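Long-range contacts in fatty acyl CoA synthetase FADD13 (FATTY-ACYL-CoA SYNTHETASE) (Mycobacterium tuberculosis, PDB 3R44), which belongs to the ANL superfamily of AMP-binding enzymes, built from a large AMP-binding domain and a smaller C-terminal domain: residues A34-P38 with N77-C82; D69-M75 with S116-G122; F109-S114 with I175-S179; P185-T191 with L373-R379. All coordinates share one frame; numbering follows the deposited sequence.

Contact 1 of 4, residues A34-P38 with N77-C82; sequences AYVEP and NSVEFC
Y35 lays its ring against V79 where strand 33-37 of the large mixed sheet meets the N-terminal end of helix 79-91, a buried strand-to-helix contact inside the AMP-binding domain. A34 and Y35 together face M44 of the neighbouring strand 42-45 in a classic beta bulge. A chi1 of -166°, which puts CG opposite the backbone N, sends the Y35 ring out from the sheet to the start of the helix. V79 CB sits over one face in a CH-pi contact, 3.7 Å from the ring centroid and 17° off its normal, offset toward the rim. C82, one turn further on, brings SG obliquely to the ring, 3.9 Å from Y35 CE1, a sulfur-aromatic contact. Beyond the ring, Y35 OH donates to E37 OE1 at 2.7 Å, reaching the oxygen from above the carboxylate plane; S241 OG is hydrogen-bonded to both of these oxygens and helps fix the pair. E37 lies two residues along the same strand, so its extended chain runs out on the same side as the tyrosine. Its other oxygen, OE2, is bonded to T40 OG1 and receives two waters. One water bridges E37 OE2 to N77 O; the second, 2.9 Å from E37 OE2, accepts from V79 N and thereby satisfies an amide of the first helical turn. The negative carboxylate probably interacts favourably with this helix end. S78 is the N-cap, and its OG accepts from F81 N at 3.1 Å with a nearly straight N-H...O angle of 162°.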
# COMPACT_ATOMS: atom_id res chain seq x y z
N ALA A 34 -0.89 7.01 22.87
CA ALA A 34 -0.62 7.19 21.43
C ALA A 34 -0.04 5.96 20.75
O ALA A 34 -0.35 5.66 19.60
CB ALA A 34 0.33 8.41 21.21
N TYR A 35 0.80 5.25 21.49
CA TYR A 35 1.63 4.14 20.93
C TYR A 35 1.90 3.13 21.99
O TYR A 35 2.42 3.49 23.01
CB TYR A 35 2.92 4.71 20.34
CG TYR A 35 3.66 3.74 19.45
CD1 TYR A 35 3.52 3.81 18.06
CD2 TYR A 35 4.49 2.76 19.97
CE1 TYR A 35 4.14 2.93 17.25
CE2 TYR A 35 5.15 1.85 19.13
CZ TYR A 35 4.95 1.97 17.76
OH TYR A 35 5.59 1.16 16.86
N VAL A 36 1.45 1.89 21.80
CA VAL A 36 1.58 0.82 22.75
C VAL A 36 2.20 -0.36 21.96
O VAL A 36 1.58 -0.85 21.01
CB VAL A 36 0.24 0.40 23.37
CG1 VAL A 36 0.46 -0.75 24.33
CG2 VAL A 36 -0.46 1.57 24.06
N GLU A 37 3.38 -0.81 22.37
CA GLU A 37 4.09 -1.92 21.70
C GLU A 37 4.50 -2.90 22.81
O GLU A 37 5.60 -2.74 23.38
CB GLU A 37 5.32 -1.40 20.95
CG GLU A 37 5.88 -2.33 19.91
CD GLU A 37 6.84 -1.62 19.00
OE1 GLU A 37 6.42 -1.16 17.91
OE2 GLU A 37 8.02 -1.51 19.40
N PRO A 38 3.62 -3.87 23.18
CA PRO A 38 3.89 -4.70 24.36
C PRO A 38 5.18 -5.50 24.26
O PRO A 38 5.88 -5.61 25.27
CB PRO A 38 2.65 -5.61 24.43
CG PRO A 38 1.59 -4.75 23.82
CD PRO A 38 2.29 -4.20 22.63
N ASN A 77 9.26 -1.52 12.30
CA ASN A 77 8.21 -0.71 12.94
C ASN A 77 8.62 -0.41 14.39
O ASN A 77 9.05 -1.31 15.15
CB ASN A 77 6.90 -1.49 12.96
CG ASN A 77 6.21 -1.49 11.63
OD1 ASN A 77 6.85 -1.30 10.58
ND2 ASN A 77 4.91 -1.72 11.65
N SER A 78 8.43 0.84 14.78
CA SER A 78 8.77 1.29 16.13
C SER A 78 8.22 2.69 16.30
O SER A 78 7.83 3.35 15.31
CB SER A 78 10.31 1.33 16.34
OG SER A 78 10.89 2.30 15.47
N VAL A 79 8.13 3.12 17.53
CA VAL A 79 7.75 4.48 17.82
C VAL A 79 8.82 5.45 17.26
O VAL A 79 8.52 6.57 16.86
CB VAL A 79 7.47 4.68 19.31
CG1 VAL A 79 8.80 4.70 20.11
CG2 VAL A 79 6.62 5.95 19.56
N GLU A 80 10.09 5.03 17.21
CA GLU A 80 11.12 5.89 16.54
C GLU A 80 10.85 6.16 15.07
O GLU A 80 11.04 7.25 14.58
CB GLU A 80 12.51 5.29 16.66
CG GLU A 80 13.11 5.33 18.06
CD GLU A 80 12.62 4.21 19.01
OE1 GLU A 80 11.86 3.28 18.63
OE2 GLU A 80 12.99 4.30 20.19
N PHE A 81 10.43 5.14 14.35
CA PHE A 81 10.03 5.26 12.95
C PHE A 81 8.98 6.38 12.87
O PHE A 81 9.12 7.34 12.07
CB PHE A 81 9.48 3.93 12.45
CG PHE A 81 9.35 3.79 10.96
CD1 PHE A 81 9.84 2.64 10.33
CD2 PHE A 81 8.69 4.71 10.18
CE1 PHE A 81 9.75 2.44 8.96
CE2 PHE A 81 8.62 4.53 8.79
CZ PHE A 81 9.16 3.40 8.20
N CYS A 82 7.95 6.27 13.70
CA CYS A 82 6.83 7.26 13.64
C CYS A 82 7.36 8.68 13.99
O CYS A 82 7.02 9.67 13.36
CB CYS A 82 5.77 6.91 14.64
SG CYS A 82 4.93 5.38 14.26
O HOH W 1 9.82 -2.07 17.63
O HOH W 2 8.83 1.24 19.62

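Contact 2 of 4, residues D69-M75 with S116-G122; sequences DRVALLM and SKVVIYG
A72 sits at the middle of a parallel backbone ladder, its N donating to V118 O and its O accepting from I120 N, both at 2.9 Å. K117 N to R70 O, L74 N to I120 O and G122 N to L74 O continue the ladder in both directions. The L74 and I120 link is nearly straight, with an angle of 176° at the hydrogen. CA-H...O contacts supplement these bonds, the shorter joining Y121 CA to L74 O at 3.1 Å. Strands 70-74 and 118-121 are the two inner members of a four-stranded parallel sheet. Helix 104-114 forms part of the right-handed beta-alpha-beta crossover that carries the chain from edge strand 94-97 past 70-74 to 118-121. Apolar contacts divide between the two faces. On one, I120 CD1 meets V71 CG1 at 3.8 Å, and L73 lies alongside I120, with L84 of helix 79-91 packing on both. M75 runs alongside the same isoleucine, and the bend at chi3 (83°) brings CE to 3.5 Å from I120 CG2. On the other face, A72 CB touches V119 CG2 at 4.1 Å, and L111 of helix 104-114 covers both. Polar side chains gather at the start of the strands. S116 OG lies 3.6 Å from A72 CB and is hydrogen-bonded to S114 OG, while the R70 guanidinium turns back to S114 O and G68 O.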
# COMPACT_ATOMS: atom_id res chain seq x y z
N ASP A 69 15.24 18.59 2.58
CA ASP A 69 16.29 17.53 2.58
C ASP A 69 15.64 16.13 2.85
O ASP A 69 14.67 16.03 3.64
CB ASP A 69 17.35 17.77 3.67
CG ASP A 69 18.26 18.96 3.38
OD1 ASP A 69 18.47 19.28 2.18
OD2 ASP A 69 18.73 19.55 4.37
N ARG A 70 16.16 15.08 2.20
CA ARG A 70 15.58 13.75 2.34
C ARG A 70 16.30 12.94 3.37
O ARG A 70 17.55 12.91 3.40
CB ARG A 70 15.55 12.98 1.00
CG ARG A 70 14.37 13.30 0.06
CD ARG A 70 14.48 14.66 -0.60
NE ARG A 70 15.63 14.73 -1.52
CZ ARG A 70 16.27 15.83 -1.91
NH1 ARG A 70 16.04 17.04 -1.39
NH2 ARG A 70 17.25 15.70 -2.80
N VAL A 71 15.52 12.30 4.25
CA VAL A 71 16.01 11.40 5.31
C VAL A 71 15.40 10.03 4.99
O VAL A 71 14.15 9.85 5.05
CB VAL A 71 15.47 11.80 6.72
CG1 VAL A 71 16.10 10.86 7.79
CG2 VAL A 71 15.78 13.31 6.97
N ALA A 72 16.24 9.08 4.61
CA ALA A 72 15.75 7.73 4.33
C ALA A 72 15.59 6.97 5.64
O ALA A 72 16.42 7.07 6.55
CB ALA A 72 16.71 6.97 3.37
N LEU A 73 14.55 6.14 5.69
CA LEU A 73 14.21 5.35 6.88
C LEU A 73 14.15 3.90 6.47
O LEU A 73 13.28 3.51 5.68
CB LEU A 73 12.88 5.80 7.49
CG LEU A 73 12.79 7.27 7.94
CD1 LEU A 73 11.33 7.58 8.36
CD2 LEU A 73 13.79 7.57 9.03
N LEU A 74 15.10 3.12 6.96
CA LEU A 74 15.18 1.67 6.65
C LEU A 74 15.22 0.87 7.94
O LEU A 74 16.30 0.52 8.45
CB LEU A 74 16.44 1.43 5.79
CG LEU A 74 16.70 0.07 5.16
CD1 LEU A 74 15.54 -0.32 4.17
CD2 LEU A 74 18.09 -0.04 4.47
N MET A 75 14.05 0.65 8.53
CA MET A 75 13.99 0.14 9.87
C MET A 75 12.68 -0.57 10.17
O MET A 75 11.68 -0.41 9.46
CB MET A 75 14.21 1.26 10.89
CG MET A 75 13.15 2.33 10.81
SD MET A 75 13.66 3.89 11.65
CE MET A 75 14.61 4.61 10.37
N SER A 116 18.87 11.20 -0.96
CA SER A 116 18.82 11.18 0.50
C SER A 116 20.15 11.64 1.05
O SER A 116 21.23 11.21 0.60
CB SER A 116 18.54 9.80 1.10
OG SER A 116 17.20 9.44 0.79
N LYS A 117 20.05 12.47 2.08
CA LYS A 117 21.22 13.01 2.76
C LYS A 117 21.62 12.18 3.97
O LYS A 117 22.77 12.05 4.30
CB LYS A 117 20.87 14.43 3.18
CG LYS A 117 21.95 15.25 3.79
CD LYS A 117 21.50 16.74 3.83
CE LYS A 117 22.56 17.62 4.50
NZ LYS A 117 23.90 17.49 3.86
N VAL A 118 20.62 11.64 4.68
CA VAL A 118 20.84 10.91 5.90
C VAL A 118 20.10 9.61 5.75
O VAL A 118 19.00 9.61 5.21
CB VAL A 118 20.28 11.71 7.11
CG1 VAL A 118 20.19 10.86 8.38
CG2 VAL A 118 21.16 12.99 7.35
N VAL A 119 20.72 8.53 6.19
CA VAL A 119 20.08 7.22 6.17
C VAL A 119 20.03 6.69 7.59
O VAL A 119 21.07 6.58 8.24
CB VAL A 119 20.83 6.25 5.25
CG1 VAL A 119 20.20 4.85 5.33
CG2 VAL A 119 20.81 6.86 3.79
N ILE A 120 18.82 6.44 8.07
CA ILE A 120 18.63 5.89 9.41
C ILE A 120 18.19 4.43 9.26
O ILE A 120 17.15 4.17 8.64
CB ILE A 120 17.64 6.71 10.24
CG1 ILE A 120 18.12 8.17 10.36
CG2 ILE A 120 17.53 6.07 11.65
CD1 ILE A 120 17.17 9.03 11.00
N TYR A 121 18.97 3.49 9.80
CA TYR A 121 18.70 2.08 9.59
C TYR A 121 18.67 1.24 10.83
O TYR A 121 19.41 1.44 11.82
CB TYR A 121 19.66 1.49 8.58
CG TYR A 121 21.10 1.43 9.04
CD1 TYR A 121 21.63 0.27 9.61
CD2 TYR A 121 21.92 2.53 8.91
CE1 TYR A 121 22.96 0.22 10.02
CE2 TYR A 121 23.22 2.50 9.33
CZ TYR A 121 23.74 1.36 9.87
OH TYR A 121 25.07 1.40 10.24
N GLY A 122 17.81 0.23 10.74
CA GLY A 122 17.61 -0.69 11.81
C GLY A 122 18.64 -1.77 11.74
O GLY A 122 19.28 -1.99 10.70

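Contact 3 of 4, residues F109-S114 with I175-S179; sequences FILSDS and IMYTS
I110 O, on the residue whose side chain covers a face of the Y177 ring, is gripped twice by S114: the amide N donates at 2.9 Å and the hydroxyl OG at 2.8 Å, from opposite faces of the carbonyl plane. S114 OG is turned back to this carbonyl because it stands between the backbone N and the carbonyl carbon (chi1 61°). Across the contact, Y177 OH donates to D113 OD2 at 2.6 Å, using the anti lone pair of the carboxylate. The carboxylate meets the ring at its edge with the two planes 89° apart, almost perpendicular. D113 OD1 also has a long, weak ion pair with R379 NH1. I110 CG2 lies 4.0 Å from the Y177 ring centroid, 26° off the normal, a CH-pi contact offset toward the rim. I110 CD1 reaches back to Y177 CB at 3.9 Å, so the two side chains slide past each other in opposite directions. S114 CB closes in on the phenol oxygen, 3.5 Å from Y177 OH. Strand 172-178 leads into the Ser/Thr/Gly-rich signature loop of the ANL family, and Y177, near the end of this strand, ties it to helix 104-114. I110 and S114 also rest on V96 of strand 94-97, while F109 stacks on H184 just before the antiparallel partner strand 186-191.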
# COMPACT_ATOMS: atom_id res chain seq x y z
N PHE A 109 19.66 2.17 -5.43
CA PHE A 109 18.95 2.99 -6.40
C PHE A 109 18.11 4.08 -5.78
O PHE A 109 18.14 5.25 -6.20
CB PHE A 109 18.07 2.14 -7.31
CG PHE A 109 17.27 2.96 -8.25
CD1 PHE A 109 17.84 3.47 -9.40
CD2 PHE A 109 15.95 3.26 -7.97
CE1 PHE A 109 17.08 4.28 -10.26
CE2 PHE A 109 15.19 4.05 -8.80
CZ PHE A 109 15.76 4.55 -9.96
N ILE A 110 17.31 3.68 -4.80
CA ILE A 110 16.39 4.58 -4.12
C ILE A 110 17.11 5.71 -3.45
O ILE A 110 16.67 6.87 -3.57
CB ILE A 110 15.52 3.80 -3.08
CG1 ILE A 110 14.56 2.92 -3.86
CG2 ILE A 110 14.79 4.75 -2.14
CD1 ILE A 110 13.67 1.93 -2.90
N LEU A 111 18.21 5.38 -2.75
CA LEU A 111 19.04 6.40 -2.10
C LEU A 111 19.62 7.38 -3.07
O LEU A 111 19.63 8.56 -2.77
CB LEU A 111 20.13 5.77 -1.22
CG LEU A 111 19.66 4.92 -0.03
CD1 LEU A 111 20.90 4.34 0.62
CD2 LEU A 111 18.86 5.78 1.01
N SER A 112 20.09 6.92 -4.23
CA SER A 112 20.59 7.80 -5.27
C SER A 112 19.53 8.60 -5.91
O SER A 112 19.72 9.79 -6.16
CB SER A 112 21.24 7.03 -6.42
OG SER A 112 22.37 6.38 -5.96
N ASP A 113 18.43 7.95 -6.26
CA ASP A 113 17.37 8.64 -6.92
C ASP A 113 16.75 9.76 -6.06
O ASP A 113 16.42 10.86 -6.56
CB ASP A 113 16.26 7.68 -7.35
CG ASP A 113 15.19 8.38 -8.24
OD1 ASP A 113 15.39 8.45 -9.47
OD2 ASP A 113 14.14 8.79 -7.73
N SER A 114 16.55 9.46 -4.78
CA SER A 114 15.96 10.39 -3.86
C SER A 114 16.91 11.48 -3.43
O SER A 114 16.47 12.50 -2.91
CB SER A 114 15.44 9.70 -2.61
OG SER A 114 16.48 9.05 -1.90
N ILE A 175 8.72 10.66 0.16
CA ILE A 175 8.83 10.02 -1.14
C ILE A 175 8.79 8.53 -0.92
O ILE A 175 9.59 7.99 -0.17
CB ILE A 175 10.14 10.36 -1.89
CG1 ILE A 175 10.37 11.86 -2.04
CG2 ILE A 175 10.11 9.76 -3.29
CD1 ILE A 175 11.81 12.27 -2.28
N MET A 176 7.84 7.88 -1.55
CA MET A 176 7.71 6.47 -1.47
C MET A 176 7.88 5.84 -2.84
O MET A 176 7.23 6.24 -3.84
CB MET A 176 6.35 6.09 -0.82
CG MET A 176 6.23 6.53 0.71
SD MET A 176 5.35 5.30 1.72
CE MET A 176 4.88 4.21 0.46
N TYR A 177 8.74 4.84 -2.92
CA TYR A 177 9.05 4.23 -4.24
C TYR A 177 8.05 3.13 -4.68
O TYR A 177 7.63 2.30 -3.88
CB TYR A 177 10.54 3.81 -4.29
CG TYR A 177 11.37 5.02 -4.55
CD1 TYR A 177 11.59 5.96 -3.53
CD2 TYR A 177 11.86 5.29 -5.80
CE1 TYR A 177 12.30 7.10 -3.75
CE2 TYR A 177 12.62 6.44 -6.04
CZ TYR A 177 12.82 7.34 -5.01
OH TYR A 177 13.53 8.48 -5.25
N THR A 178 7.62 3.16 -5.93
CA THR A 178 6.68 2.15 -6.47
C THR A 178 7.20 1.66 -7.83
O THR A 178 7.78 2.46 -8.61
CB THR A 178 5.24 2.74 -6.61
OG1 THR A 178 4.29 1.69 -6.86
CG2 THR A 178 5.19 3.76 -7.74
N SER A 179 7.03 0.38 -8.14
CA SER A 179 7.63 -0.15 -9.41
C SER A 179 6.57 -0.46 -10.46
O SER A 179 5.39 -0.11 -10.26
CB SER A 179 8.49 -1.37 -9.13
OG SER A 179 7.67 -2.48 -8.81

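Contact 4 of 4, residues P185-T191 with L373-R379; sequences PKGVVHT and LKEYWNR
Y376 is clasped between two aliphatic chains: K186 CD lies over the centre of one ring face, 3.8 Å from the centroid, and L373 CD1 over the centre of the other. Bends at chi3 and chi4 (-81° and -63°) keep the lysine chain on the ring, though NZ is too distant for more than a weak cation-pi attraction. V188 CG2 meets the ring edge, while V188 CG1 packs on L373 CB at 3.6 Å. V189 CG2 touches W377 CB at 3.7 Å. Between the antiparallel backbones, W377 N donates to G187 O at 2.7 Å; V189 N donates to E375 O and K374 N to V189 O, each at 3.0 Å. Further out, E319 holds Y376 OH, N172 and D170 hold K374 NZ, and T318 O receives H190 NE2. A type II turn, closed by R379 N to Y376 O, leads into helix 380-385. Strand 186-191 is the middle of a three-stranded antiparallel sheet, with 172-178 on its other edge; T191 caps the following helix 192-205, its side chain about 7 Å from the bound histidine.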
# COMPACT_ATOMS: atom_id res chain seq x y z
N PRO A 185 12.16 1.59 -9.89
CA PRO A 185 10.97 2.28 -9.37
C PRO A 185 10.90 3.82 -9.67
O PRO A 185 11.88 4.39 -10.15
CB PRO A 185 11.05 1.96 -7.85
CG PRO A 185 12.51 1.92 -7.55
CD PRO A 185 13.08 1.21 -8.80
N LYS A 186 9.73 4.44 -9.49
CA LYS A 186 9.60 5.90 -9.47
C LYS A 186 9.27 6.30 -8.05
O LYS A 186 8.55 5.59 -7.34
CB LYS A 186 8.46 6.42 -10.34
CG LYS A 186 8.51 6.06 -11.77
CD LYS A 186 7.20 6.50 -12.44
CE LYS A 186 6.05 5.48 -12.20
NZ LYS A 186 6.34 4.13 -12.79
N GLY A 187 9.77 7.46 -7.66
CA GLY A 187 9.48 7.99 -6.35
C GLY A 187 8.26 8.82 -6.36
O GLY A 187 8.16 9.82 -7.08
N VAL A 188 7.30 8.40 -5.55
CA VAL A 188 6.02 9.09 -5.45
C VAL A 188 6.10 10.18 -4.34
O VAL A 188 6.34 9.83 -3.17
CB VAL A 188 4.92 8.10 -5.12
CG1 VAL A 188 3.57 8.83 -4.91
CG2 VAL A 188 4.81 7.04 -6.23
N VAL A 189 5.97 11.46 -4.70
CA VAL A 189 6.14 12.57 -3.76
C VAL A 189 4.79 12.94 -3.16
O VAL A 189 3.88 13.31 -3.88
CB VAL A 189 6.76 13.85 -4.42
CG1 VAL A 189 6.94 14.98 -3.36
CG2 VAL A 189 8.09 13.45 -5.14
N HIS A 190 4.66 12.79 -1.85
CA HIS A 190 3.50 13.31 -1.11
C HIS A 190 3.86 14.52 -0.26
O HIS A 190 5.00 14.72 0.11
CB HIS A 190 2.81 12.20 -0.29
CG HIS A 190 1.98 11.28 -1.13
ND1 HIS A 190 0.76 11.65 -1.65
CD2 HIS A 190 2.25 10.05 -1.64
CE1 HIS A 190 0.31 10.69 -2.43
NE2 HIS A 190 1.19 9.70 -2.43
N THR A 191 2.85 15.30 0.07
CA THR A 191 2.99 16.56 0.76
C THR A 191 2.18 16.50 2.07
O THR A 191 1.50 15.48 2.40
CB THR A 191 2.42 17.69 -0.10
OG1 THR A 191 1.02 17.42 -0.34
CG2 THR A 191 3.27 17.86 -1.42
N LEU A 373 -0.56 12.29 -5.32
CA LEU A 373 0.82 12.74 -5.37
C LEU A 373 0.98 14.10 -6.03
O LEU A 373 0.22 14.50 -6.95
CB LEU A 373 1.72 11.70 -6.11
CG LEU A 373 1.72 11.77 -7.65
CD1 LEU A 373 2.74 10.82 -8.23
CD2 LEU A 373 0.32 11.49 -8.32
N LYS A 374 1.97 14.81 -5.57
CA LYS A 374 2.36 16.05 -6.20
C LYS A 374 3.02 15.80 -7.56
O LYS A 374 2.76 16.51 -8.56
CB LYS A 374 3.33 16.84 -5.31
CG LYS A 374 3.94 18.06 -6.03
CD LYS A 374 5.13 18.67 -5.29
CE LYS A 374 4.70 19.55 -4.18
NZ LYS A 374 5.86 20.31 -3.59
N GLU A 375 3.91 14.82 -7.58
CA GLU A 375 4.69 14.52 -8.77
C GLU A 375 5.44 13.21 -8.54
O GLU A 375 5.55 12.74 -7.40
CB GLU A 375 5.69 15.62 -9.00
CG GLU A 375 6.81 15.65 -7.95
CD GLU A 375 7.58 16.96 -7.90
OE1 GLU A 375 7.10 17.99 -8.39
OE2 GLU A 375 8.68 16.93 -7.30
N TYR A 376 5.96 12.62 -9.61
CA TYR A 376 7.00 11.62 -9.46
C TYR A 376 8.33 12.35 -9.36
O TYR A 376 8.59 13.29 -10.11
CB TYR A 376 7.00 10.68 -10.65
CG TYR A 376 5.81 9.80 -10.79
CD1 TYR A 376 5.55 8.78 -9.86
CD2 TYR A 376 4.92 9.95 -11.89
CE1 TYR A 376 4.47 7.96 -10.01
CE2 TYR A 376 3.85 9.12 -12.05
CZ TYR A 376 3.63 8.14 -11.12
OH TYR A 376 2.56 7.31 -11.24
N TRP A 377 9.14 11.96 -8.38
CA TRP A 377 10.34 12.68 -8.06
C TRP A 377 11.31 12.79 -9.24
O TRP A 377 11.70 11.77 -9.80
CB TRP A 377 11.01 11.98 -6.88
CG TRP A 377 12.30 12.62 -6.41
CD1 TRP A 377 13.53 12.10 -6.56
CD2 TRP A 377 12.48 13.83 -5.64
NE1 TRP A 377 14.46 12.91 -6.02
CE2 TRP A 377 13.85 13.96 -5.41
CE3 TRP A 377 11.62 14.79 -5.13
CZ2 TRP A 377 14.40 15.08 -4.75
CZ3 TRP A 377 12.14 15.88 -4.44
CH2 TRP A 377 13.50 16.01 -4.24
N ASN A 378 11.68 14.03 -9.58
CA ASN A 378 12.58 14.33 -10.72
C ASN A 378 12.17 13.68 -12.02
O ASN A 378 13.02 13.42 -12.89
CB ASN A 378 14.02 14.00 -10.33
CG ASN A 378 14.51 14.88 -9.23
OD1 ASN A 378 13.91 15.91 -8.97
ND2 ASN A 378 15.55 14.48 -8.57
N ARG A 379 10.87 13.44 -12.16
CA ARG A 379 10.26 12.91 -13.37
C ARG A 379 9.06 13.73 -13.86
O ARG A 379 7.93 13.23 -13.83
CB ARG A 379 9.90 11.43 -13.21
CG ARG A 379 11.16 10.59 -12.98
CD ARG A 379 10.87 9.12 -12.90
NE ARG A 379 12.12 8.34 -13.08
CZ ARG A 379 12.81 7.75 -12.11
NH1 ARG A 379 12.36 7.75 -10.88
NH2 ARG A 379 13.95 7.13 -12.36

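Contacts 1 and 2 are buried, whereas contacts 3 and 4 are only partly so. Contacts 1 and 2 meet through F81 of helix 79-91, which packs on L73 and M75. Helix 104-114, which carries one side of contact 3, also packs against the strands of contact 2. Contacts 3 and 4 hold neighbouring strands of one sheet, with centres about 9 Å apart. The chemistry follows position: parallel ladder with aliphatic packing in contact 2, a solvent-bridged carboxylate beside a helix start in contact 1, a phenol-carboxylate bond in contact 3, and a lysine-covered tyrosine beside a short antiparallel pairing in contact 4.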